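Local coordinates for replication protein B (Plasmid RSF1010, PDB 3H20), which serves as the primase of its plasmid, making primers on single-stranded DNA for replication that runs exclusively in leading-strand mode, at residues Met87-Leu96 against Tyr105-Asp113; Ala220-Leu231 against Ile245-Arg255. One frame throughout, in Å; residues are numbered along the deposited sequence.

Contact 1: residues Met87-Leu96 against Tyr105-Asp113; sequences MKAEGREPAL and YQAWVKVAD
Trp108 and Leu96 form an antiparallel hydrogen-bonded pair: Trp108 N donates to Leu96 O at 3.1 Å, while Ala95 N reaches Trp108 O at 2.7 Å. Leu96 N adds a weak bond to the same Trp108 O, so two successive residues face one tryptophan, a classic beta bulge. Beside the bulge the leucine and indole side chains lie next to each other and point the same way. With CG between the backbone N and the carbonyl carbon (chi1 56°), Leu96 lays CD1 against Trp108 CD1 (3.5 Å) and CD2 against Trp108 CB (3.6 Å). Pro94 CB meets Ala107 CB at 4.0 Å. Farther along, the bend at chi3 of Met87 (67°) carries its methyl CE to Val109 CG2, 3.7 Å away. Water 1 bridges the backbones between Glu93 O and Lys110 N. Behind this shell a Schellman motif ends the helix: Arg92 N binds Met87 O at 2.8 Å, with Gly91 at positive phi, turning the chain toward the strand. Arg92 is held at that turn by its NH1 bond to Glu90 O and a salt bridge to Glu130. Helix 6-17 packs on Leu96 and Trp108 through Met17, Leu84 of helix 81-89 touches Pro94 and Ala107, and in the antiparallel sheet of the N-terminal primase domain strand 104-110 lies between strands 73-79 and 96-99.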
loop_
_atom_site.group_PDB
_atom_site.type_symbol
_atom_site.label_atom_id
_atom_site.label_comp_id
_atom_site.label_asym_id
_atom_site.label_seq_id
_atom_site.Cartn_x
_atom_site.Cartn_y
_atom_site.Cartn_z
ATOM N N MET A 87 -1.839 24.462 -10.420
ATOM C CA MET A 87 -1.579 24.280 -8.977
ATOM C C MET A 87 -1.562 25.611 -8.226
ATOM O O MET A 87 -2.253 25.773 -7.207
ATOM C CB MET A 87 -0.264 23.509 -8.748
ATOM C CG MET A 87 -0.307 22.023 -9.202
ATOM S SD MET A 87 1.272 21.163 -8.921
ATOM C CE MET A 87 1.319 21.133 -7.125
ATOM N N LYS A 88 -0.785 26.564 -8.729
ATOM C CA LYS A 88 -0.697 27.905 -8.133
ATOM C C LYS A 88 -2.047 28.639 -8.084
ATOM O O LYS A 88 -2.375 29.266 -7.067
ATOM C CB LYS A 88 0.344 28.755 -8.866
ATOM C CG LYS A 88 1.792 28.312 -8.633
ATOM C CD LYS A 88 2.755 29.150 -9.489
ATOM C CE LYS A 88 4.189 28.668 -9.342
ATOM N NZ LYS A 88 5.122 29.556 -10.105
ATOM N N ALA A 89 -2.822 28.558 -9.171
ATOM C CA ALA A 89 -4.097 29.275 -9.281
ATOM C C ALA A 89 -5.209 28.645 -8.433
ATOM O O ALA A 89 -6.295 29.219 -8.281
ATOM C CB ALA A 89 -4.536 29.366 -10.750
ATOM N N GLU A 90 -4.921 27.463 -7.895
ATOM C CA GLU A 90 -5.848 26.695 -7.065
ATOM C C GLU A 90 -5.393 26.592 -5.598
ATOM O O GLU A 90 -5.974 25.841 -4.807
ATOM C CB GLU A 90 -6.051 25.295 -7.670
ATOM C CG GLU A 90 -6.783 25.344 -9.033
ATOM C CD GLU A 90 -6.745 24.035 -9.825
ATOM O OE1 GLU A 90 -6.373 22.977 -9.273
ATOM O OE2 GLU A 90 -7.104 24.072 -11.022
ATOM N N GLY A 91 -4.377 27.366 -5.225
ATOM C CA GLY A 91 -3.907 27.366 -3.838
ATOM C C GLY A 91 -3.047 26.167 -3.452
ATOM O O GLY A 91 -2.825 25.915 -2.261
ATOM N N ARG A 92 -2.547 25.440 -4.450
ATOM C CA ARG A 92 -1.555 24.369 -4.228
ATOM C C ARG A 92 -0.156 24.875 -4.628
ATOM O O ARG A 92 0.580 24.193 -5.361
ATOM C CB ARG A 92 -1.907 23.105 -5.027
ATOM C CG ARG A 92 -3.039 22.232 -4.431
ATOM C CD ARG A 92 -4.425 22.872 -4.578
ATOM N NE ARG A 92 -5.467 21.853 -4.390
ATOM C CZ ARG A 92 -6.708 22.100 -3.974
ATOM N NH1 ARG A 92 -7.102 23.350 -3.704
ATOM N NH2 ARG A 92 -7.557 21.086 -3.837
ATOM N N GLU A 93 0.195 26.065 -4.152
ATOM C CA GLU A 93 1.475 26.700 -4.513
ATOM C C GLU A 93 2.626 25.817 -4.013
ATOM O O GLU A 93 2.634 25.419 -2.842
ATOM C CB GLU A 93 1.622 28.105 -3.891
ATOM C CG GLU A 93 0.527 29.123 -4.242
ATOM C CD GLU A 93 -0.631 29.143 -3.238
ATOM O OE1 GLU A 93 -0.858 28.136 -2.525
ATOM O OE2 GLU A 93 -1.315 30.184 -3.165
ATOM N N PRO A 94 3.577 25.520 -4.892
ATOM C CA PRO A 94 4.757 24.733 -4.515
ATOM C C PRO A 94 5.627 25.468 -3.501
ATOM O O PRO A 94 5.803 26.683 -3.605
ATOM C CB PRO A 94 5.507 24.580 -5.839
ATOM C CG PRO A 94 4.445 24.655 -6.877
ATOM C CD PRO A 94 3.425 25.626 -6.353
ATOM N N ALA A 95 6.163 24.735 -2.532
ATOM C CA ALA A 95 7.214 25.258 -1.667
ATOM C C ALA A 95 8.562 25.267 -2.378
ATOM O O ALA A 95 9.431 26.084 -2.073
ATOM C CB ALA A 95 7.295 24.447 -0.382
ATOM N N LEU A 96 8.730 24.352 -3.328
ATOM C CA LEU A 96 9.835 24.427 -4.277
ATOM C C LEU A 96 9.529 23.634 -5.543
ATOM O O LEU A 96 8.725 22.702 -5.523
ATOM C CB LEU A 96 11.127 23.917 -3.636
ATOM C CG LEU A 96 11.084 22.502 -3.055
ATOM C CD1 LEU A 96 12.411 21.792 -3.268
ATOM C CD2 LEU A 96 10.721 22.539 -1.579
ATOM N N TYR A 105 8.929 18.372 -14.413
ATOM C CA TYR A 105 9.083 18.975 -13.075
ATOM C C TYR A 105 8.578 18.119 -11.914
ATOM O O TYR A 105 7.686 17.275 -12.071
ATOM C CB TYR A 105 8.384 20.351 -13.006
ATOM C CG TYR A 105 8.814 21.330 -14.085
ATOM C CD1 TYR A 105 9.903 22.186 -13.888
ATOM C CD2 TYR A 105 8.124 21.411 -15.289
ATOM C CE1 TYR A 105 10.303 23.087 -14.876
ATOM C CE2 TYR A 105 8.518 22.308 -16.292
ATOM C CZ TYR A 105 9.613 23.138 -16.072
ATOM O OH TYR A 105 10.002 24.026 -17.043
ATOM N N GLN A 106 9.167 18.372 -10.747
ATOM C CA GLN A 106 8.678 17.908 -9.452
ATOM C C GLN A 106 8.346 19.119 -8.601
ATOM O O GLN A 106 9.049 20.141 -8.657
ATOM C CB GLN A 106 9.783 17.117 -8.717
ATOM C CG GLN A 106 9.942 15.712 -9.230
ATOM C CD GLN A 106 11.086 14.954 -8.596
ATOM O OE1 GLN A 106 11.929 15.523 -7.896
ATOM N NE2 GLN A 106 11.126 13.659 -8.848
ATOM N N ALA A 107 7.295 19.012 -7.795
ATOM C CA ALA A 107 7.003 20.048 -6.803
ATOM C C ALA A 107 6.884 19.438 -5.406
ATOM O O ALA A 107 6.354 18.336 -5.255
ATOM C CB ALA A 107 5.710 20.795 -7.174
ATOM N N TRP A 108 7.386 20.143 -4.394
ATOM C CA TRP A 108 7.097 19.811 -3.009
ATOM C C TRP A 108 6.093 20.850 -2.520
ATOM O O TRP A 108 6.343 22.050 -2.617
ATOM C CB TRP A 108 8.356 19.870 -2.136
ATOM C CG TRP A 108 9.417 18.804 -2.449
ATOM C CD1 TRP A 108 10.435 18.906 -3.345
ATOM C CD2 TRP A 108 9.565 17.520 -1.822
ATOM N NE1 TRP A 108 11.201 17.760 -3.342
ATOM C CE2 TRP A 108 10.697 16.897 -2.407
ATOM C CE3 TRP A 108 8.856 16.837 -0.830
ATOM C CZ2 TRP A 108 11.133 15.624 -2.030
ATOM C CZ3 TRP A 108 9.286 15.561 -0.464
ATOM C CH2 TRP A 108 10.411 14.971 -1.068
ATOM N N VAL A 109 4.950 20.389 -2.023
ATOM C CA VAL A 109 3.909 21.286 -1.491
ATOM C C VAL A 109 3.908 21.165 0.038
ATOM O O VAL A 109 3.791 20.050 0.572
ATOM C CB VAL A 109 2.507 20.916 -2.051
ATOM C CG1 VAL A 109 1.394 21.827 -1.472
ATOM C CG2 VAL A 109 2.489 20.946 -3.587
ATOM N N LYS A 110 4.042 22.305 0.727
ATOM C CA LYS A 110 3.991 22.365 2.182
ATOM C C LYS A 110 2.544 22.620 2.603
ATOM O O LYS A 110 1.978 23.683 2.309
ATOM C CB LYS A 110 4.894 23.482 2.734
ATOM C CG LYS A 110 4.908 23.553 4.288
ATOM C CD LYS A 110 5.872 24.598 4.841
ATOM C CE LYS A 110 5.756 24.645 6.381
ATOM N NZ LYS A 110 6.768 25.532 7.033
ATOM N N VAL A 111 1.943 21.639 3.280
ATOM C CA VAL A 111 0.545 21.771 3.719
ATOM C C VAL A 111 0.375 22.228 5.171
ATOM O O VAL A 111 -0.699 22.689 5.552
ATOM C CB VAL A 111 -0.253 20.456 3.479
ATOM C CG1 VAL A 111 -0.321 20.150 1.981
ATOM C CG2 VAL A 111 0.361 19.283 4.267
ATOM N N ALA A 112 1.432 22.079 5.975
ATOM C CA ALA A 112 1.400 22.364 7.414
ATOM C C ALA A 112 2.826 22.407 7.944
ATOM O O ALA A 112 3.742 21.963 7.265
ATOM C CB ALA A 112 0.599 21.281 8.163
ATOM N N ASP A 113 3.017 22.918 9.159
ATOM C CA ASP A 113 4.343 22.854 9.793
ATOM C C ASP A 113 4.688 21.412 10.172
ATOM O O ASP A 113 5.853 21.008 10.120
ATOM C CB ASP A 113 4.415 23.763 11.020
ATOM C CG ASP A 113 4.306 25.245 10.662
ATOM O OD1 ASP A 113 4.613 25.632 9.508
ATOM O OD2 ASP A 113 3.920 26.023 11.551
HETATM O O HOH W 1 3.794 24.926 -0.376
#

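Contact 2: residues Ala220-Leu231 against Ile245-Arg255; sequences ALDEYRSEMAGL and IAAQKLASRGR
Ile245 meets Leu231 across the helix pair, its CG2 lying 3.7 Å from Leu231 CD2 as the two side chains cross. One residue on, Ala246 is a knob in a hole formed by Tyr224, Glu227, Met228 and Leu231; its CB is 3.9 Å from Tyr224 CD1 and equally far from Met228 SD. The hydroxyl of Tyr224 is hydrogen-bonded to Asp243. Lys249 runs its aliphatic chain past the Glu227 carboxylate. Leu250 is the second knob, set among Ala220, Glu223, Tyr224 and Glu227: CD1 touches Glu223 CG (3.8 Å) and CD2 packs on Tyr224 CB. Arg253 extends its chain to Glu227, where NH1 donates to OE2 at 2.9 Å from well above the carboxylate plane, the two flat groups being turned 76° apart. Water 2 donates to Glu227 OE1. After Gly254, the positive-phi residue of a Schellman motif, Arg255 grips Glu223 side-on: NE and NH2 both donate to OE1 at 2.8 Å, with that oxygen in the guanidinium plane. The bend at chi2 (-64°) brings the guanidinium to the start of helix 220-234, with Ala220 N over one of its faces, while NH1 pairs with Glu259. A leucine in place of Arg255 would probably leave both Glu223 and Glu259 without this charged partner, and the Glu223 carboxylate free to turn. Segments 220-231 and 245-252, whose axes come within 9.3 Å and run 138° apart, thus pack by two knobs-into-holes as an oblique, roughly antiparallel hairpin of successive helices in the C-terminal helix bundle, here flanked by salt bridges.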
loop_
_atom_site.group_PDB
_atom_site.type_symbol
_atom_site.label_atom_id
_atom_site.label_comp_id
_atom_site.label_asym_id
_atom_site.label_seq_id
_atom_site.Cartn_x
_atom_site.Cartn_y
_atom_site.Cartn_z
ATOM N N ALA A 220 -12.306 -27.375 11.250
ATOM C CA ALA A 220 -13.260 -28.297 10.620
ATOM C C ALA A 220 -14.652 -28.205 11.238
ATOM O O ALA A 220 -15.657 -28.221 10.524
ATOM C CB ALA A 220 -12.744 -29.731 10.684
ATOM N N LEU A 221 -14.694 -28.107 12.566
ATOM C CA LEU A 221 -15.935 -27.951 13.320
ATOM C C LEU A 221 -16.686 -26.676 12.923
ATOM O O LEU A 221 -17.875 -26.726 12.601
ATOM C CB LEU A 221 -15.640 -27.967 14.827
ATOM C CG LEU A 221 -16.794 -27.929 15.832
ATOM C CD1 LEU A 221 -17.657 -29.182 15.740
ATOM C CD2 LEU A 221 -16.253 -27.750 17.249
ATOM N N ASP A 222 -15.979 -25.545 12.933
ATOM C CA ASP A 222 -16.549 -24.252 12.536
ATOM C C ASP A 222 -17.048 -24.300 11.096
ATOM O O ASP A 222 -18.093 -23.734 10.767
ATOM C CB ASP A 222 -15.514 -23.129 12.680
ATOM C CG ASP A 222 -14.898 -23.057 14.070
ATOM O OD1 ASP A 222 -15.606 -23.307 15.076
ATOM O OD2 ASP A 222 -13.695 -22.729 14.152
ATOM N N GLU A 223 -16.279 -24.988 10.255
ATOM C CA GLU A 223 -16.576 -25.184 8.840
ATOM C C GLU A 223 -17.861 -25.997 8.655
ATOM O O GLU A 223 -18.722 -25.647 7.842
ATOM C CB GLU A 223 -15.397 -25.917 8.194
ATOM C CG GLU A 223 -15.220 -25.702 6.708
ATOM C CD GLU A 223 -13.918 -26.293 6.191
ATOM O OE1 GLU A 223 -12.889 -26.161 6.893
ATOM O OE2 GLU A 223 -13.923 -26.876 5.081
ATOM N N TYR A 224 -17.976 -27.078 9.423
ATOM C CA TYR A 224 -19.164 -27.930 9.416
ATOM C C TYR A 224 -20.417 -27.167 9.860
ATOM O O TYR A 224 -21.441 -27.200 9.177
ATOM C CB TYR A 224 -18.929 -29.172 10.287
ATOM C CG TYR A 224 -20.171 -29.992 10.562
ATOM C CD1 TYR A 224 -20.645 -30.923 9.631
ATOM C CD2 TYR A 224 -20.864 -29.846 11.763
ATOM C CE1 TYR A 224 -21.791 -31.676 9.889
ATOM C CE2 TYR A 224 -22.002 -30.586 12.026
ATOM C CZ TYR A 224 -22.460 -31.494 11.089
ATOM O OH TYR A 224 -23.591 -32.217 11.367
ATOM N N ARG A 225 -20.317 -26.465 10.991
ATOM C CA ARG A 225 -21.433 -25.692 11.539
ATOM C C ARG A 225 -21.908 -24.596 10.583
ATOM O O ARG A 225 -23.111 -24.345 10.464
ATOM C CB ARG A 225 -21.056 -25.101 12.900
ATOM C CG ARG A 225 -20.789 -26.150 13.975
ATOM C CD ARG A 225 -19.932 -25.596 15.105
ATOM N NE ARG A 225 -20.703 -24.773 16.035
ATOM C CZ ARG A 225 -21.305 -25.234 17.130
ATOM N NH1 ARG A 225 -21.237 -26.521 17.455
ATOM N NH2 ARG A 225 -21.984 -24.401 17.905
ATOM N N SER A 226 -20.958 -23.957 9.901
ATOM C CA SER A 226 -21.258 -22.923 8.909
ATOM C C SER A 226 -22.127 -23.461 7.767
ATOM O O SER A 226 -23.152 -22.865 7.430
ATOM C CB SER A 226 -19.963 -22.323 8.356
ATOM O OG SER A 226 -20.202 -21.061 7.760
ATOM N N GLU A 227 -21.718 -24.591 7.189
ATOM C CA GLU A 227 -22.481 -25.241 6.121
ATOM C C GLU A 227 -23.871 -25.674 6.604
ATOM O O GLU A 227 -24.870 -25.444 5.916
ATOM C CB GLU A 227 -21.722 -26.448 5.545
ATOM C CG GLU A 227 -20.373 -26.129 4.881
ATOM C CD GLU A 227 -20.478 -25.161 3.705
ATOM O OE1 GLU A 227 -21.452 -25.248 2.927
ATOM O OE2 GLU A 227 -19.576 -24.306 3.554
ATOM N N MET A 228 -23.927 -26.288 7.787
ATOM C CA MET A 228 -25.184 -26.788 8.352
ATOM C C MET A 228 -26.233 -25.694 8.567
ATOM O O MET A 228 -27.412 -25.900 8.269
ATOM C CB MET A 228 -24.933 -27.546 9.664
ATOM C CG MET A 228 -24.209 -28.881 9.499
ATOM S SD MET A 228 -25.158 -30.124 8.597
ATOM C CE MET A 228 -26.340 -30.604 9.874
ATOM N N ALA A 229 -25.798 -24.537 9.069
ATOM C CA ALA A 229 -26.699 -23.419 9.364
ATOM C C ALA A 229 -27.553 -22.997 8.162
ATOM O O ALA A 229 -28.690 -22.552 8.329
ATOM C CB ALA A 229 -25.913 -22.229 9.907
ATOM N N GLY A 230 -26.997 -23.141 6.962
ATOM C CA GLY A 230 -27.728 -22.872 5.727
ATOM C C GLY A 230 -28.466 -24.085 5.177
ATOM O O GLY A 230 -29.511 -23.943 4.540
ATOM N N LEU A 231 -27.926 -25.278 5.423
ATOM C CA LEU A 231 -28.511 -26.506 4.882
ATOM C C LEU A 231 -29.828 -26.886 5.554
ATOM O O LEU A 231 -30.764 -27.326 4.881
ATOM C CB LEU A 231 -27.514 -27.671 4.942
ATOM C CG LEU A 231 -26.426 -27.739 3.862
ATOM C CD1 LEU A 231 -25.309 -28.699 4.267
ATOM C CD2 LEU A 231 -27.002 -28.141 2.504
ATOM N N ILE A 245 -24.269 -33.526 2.698
ATOM C CA ILE A 245 -23.847 -32.381 1.885
ATOM C C ILE A 245 -22.713 -31.586 2.552
ATOM O O ILE A 245 -21.769 -31.162 1.878
ATOM C CB ILE A 245 -25.040 -31.452 1.510
ATOM C CG1 ILE A 245 -26.083 -32.220 0.685
ATOM C CG2 ILE A 245 -24.546 -30.231 0.743
ATOM C CD1 ILE A 245 -27.342 -31.441 0.357
ATOM N N ALA A 246 -22.808 -31.380 3.864
ATOM C CA ALA A 246 -21.737 -30.712 4.609
ATOM C C ALA A 246 -20.433 -31.525 4.537
ATOM O O ALA A 246 -19.365 -30.975 4.248
ATOM C CB ALA A 246 -22.158 -30.464 6.069
ATOM N N ALA A 247 -20.531 -32.833 4.759
ATOM C CA ALA A 247 -19.368 -33.725 4.657
ATOM C C ALA A 247 -18.747 -33.687 3.262
ATOM O O ALA A 247 -17.524 -33.676 3.124
ATOM C CB ALA A 247 -19.744 -35.160 5.038
ATOM N N GLN A 248 -19.590 -33.666 2.232
ATOM C CA GLN A 248 -19.099 -33.587 0.852
ATOM C C GLN A 248 -18.317 -32.286 0.614
ATOM O O GLN A 248 -17.288 -32.294 -0.069
ATOM C CB GLN A 248 -20.249 -33.723 -0.151
ATOM C CG GLN A 248 -19.774 -33.717 -1.600
ATOM C CD GLN A 248 -20.860 -33.400 -2.598
ATOM O OE1 GLN A 248 -22.005 -33.150 -2.228
ATOM N NE2 GLN A 248 -20.492 -33.387 -3.890
ATOM N N LYS A 249 -18.805 -31.183 1.182
ATOM C CA LYS A 249 -18.153 -29.878 1.036
ATOM C C LYS A 249 -16.805 -29.833 1.754
ATOM O O LYS A 249 -15.801 -29.446 1.158
ATOM C CB LYS A 249 -19.069 -28.748 1.511
ATOM C CG LYS A 249 -20.069 -28.288 0.460
ATOM C CD LYS A 249 -21.327 -27.726 1.102
ATOM C CE LYS A 249 -22.130 -26.857 0.133
ATOM N NZ LYS A 249 -22.591 -27.600 -1.078
ATOM N N LEU A 250 -16.793 -30.250 3.021
ATOM C CA LEU A 250 -15.562 -30.382 3.806
ATOM C C LEU A 250 -14.525 -31.317 3.168
ATOM O O LEU A 250 -13.340 -30.983 3.119
ATOM C CB LEU A 250 -15.879 -30.837 5.239
ATOM C CG LEU A 250 -16.076 -29.760 6.317
ATOM C CD1 LEU A 250 -17.239 -28.827 5.993
ATOM C CD2 LEU A 250 -16.267 -30.409 7.701
ATOM N N ALA A 251 -14.967 -32.473 2.672
ATOM C CA ALA A 251 -14.060 -33.435 2.020
ATOM C C ALA A 251 -13.500 -32.906 0.695
ATOM O O ALA A 251 -12.331 -33.132 0.377
ATOM C CB ALA A 251 -14.748 -34.770 1.803
ATOM N N SER A 252 -14.338 -32.202 -0.067
ATOM C CA SER A 252 -13.914 -31.572 -1.320
ATOM C C SER A 252 -12.870 -30.478 -1.093
ATOM O O SER A 252 -12.066 -30.181 -1.987
ATOM C CB SER A 252 -15.117 -30.989 -2.056
ATOM O OG SER A 252 -15.877 -32.017 -2.671
ATOM N N ARG A 253 -12.895 -29.878 0.096
ATOM C CA ARG A 253 -11.956 -28.813 0.460
ATOM C C ARG A 253 -10.732 -29.356 1.216
ATOM O O ARG A 253 -9.900 -28.588 1.705
ATOM C CB ARG A 253 -12.679 -27.698 1.234
ATOM C CG ARG A 253 -13.665 -26.919 0.358
ATOM C CD ARG A 253 -14.722 -26.139 1.150
ATOM N NE ARG A 253 -15.876 -25.822 0.299
ATOM C CZ ARG A 253 -17.001 -25.226 0.701
ATOM N NH1 ARG A 253 -17.165 -24.852 1.967
ATOM N NH2 ARG A 253 -17.974 -24.999 -0.176
ATOM N N GLY A 254 -10.627 -30.685 1.288
ATOM C CA GLY A 254 -9.422 -31.353 1.784
ATOM C C GLY A 254 -9.440 -31.846 3.221
ATOM O O GLY A 254 -8.427 -32.355 3.716
ATOM N N ARG A 255 -10.575 -31.697 3.898
ATOM C CA ARG A 255 -10.688 -32.140 5.288
ATOM C C ARG A 255 -10.626 -33.656 5.366
ATOM O O ARG A 255 -11.134 -34.356 4.488
ATOM C CB ARG A 255 -11.974 -31.628 5.948
ATOM C CG ARG A 255 -12.039 -30.116 6.154
ATOM C CD ARG A 255 -10.967 -29.627 7.104
ATOM N NE ARG A 255 -11.110 -28.205 7.405
ATOM C CZ ARG A 255 -10.292 -27.514 8.196
ATOM N NH1 ARG A 255 -9.251 -28.101 8.780
ATOM N NH2 ARG A 255 -10.513 -26.224 8.399
HETATM O O HOH W 2 -21.034 -23.666 0.750
#

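Overall arrangement
Contacts 1 and 2 share no helix or strand and lie on opposite sides of the chain's centre, their own centres about 57 Å apart. Contact 1 belongs to the N-terminal primase domain, contact 2 to the C-terminal helical region, and the long helix 179-206 lies between them in the sequence. The first is largely buried and joins a helix end and its following loop to a sheet strand by backbone bonds and apolar packing, led by a leucine beside a tryptophan. The second is only partly buried: its apolar knobs face inward, while arginine-glutamate pairs close the more exposed border. Both segments that leave a helix do so through a Schellman turn with a positive-phi glycine.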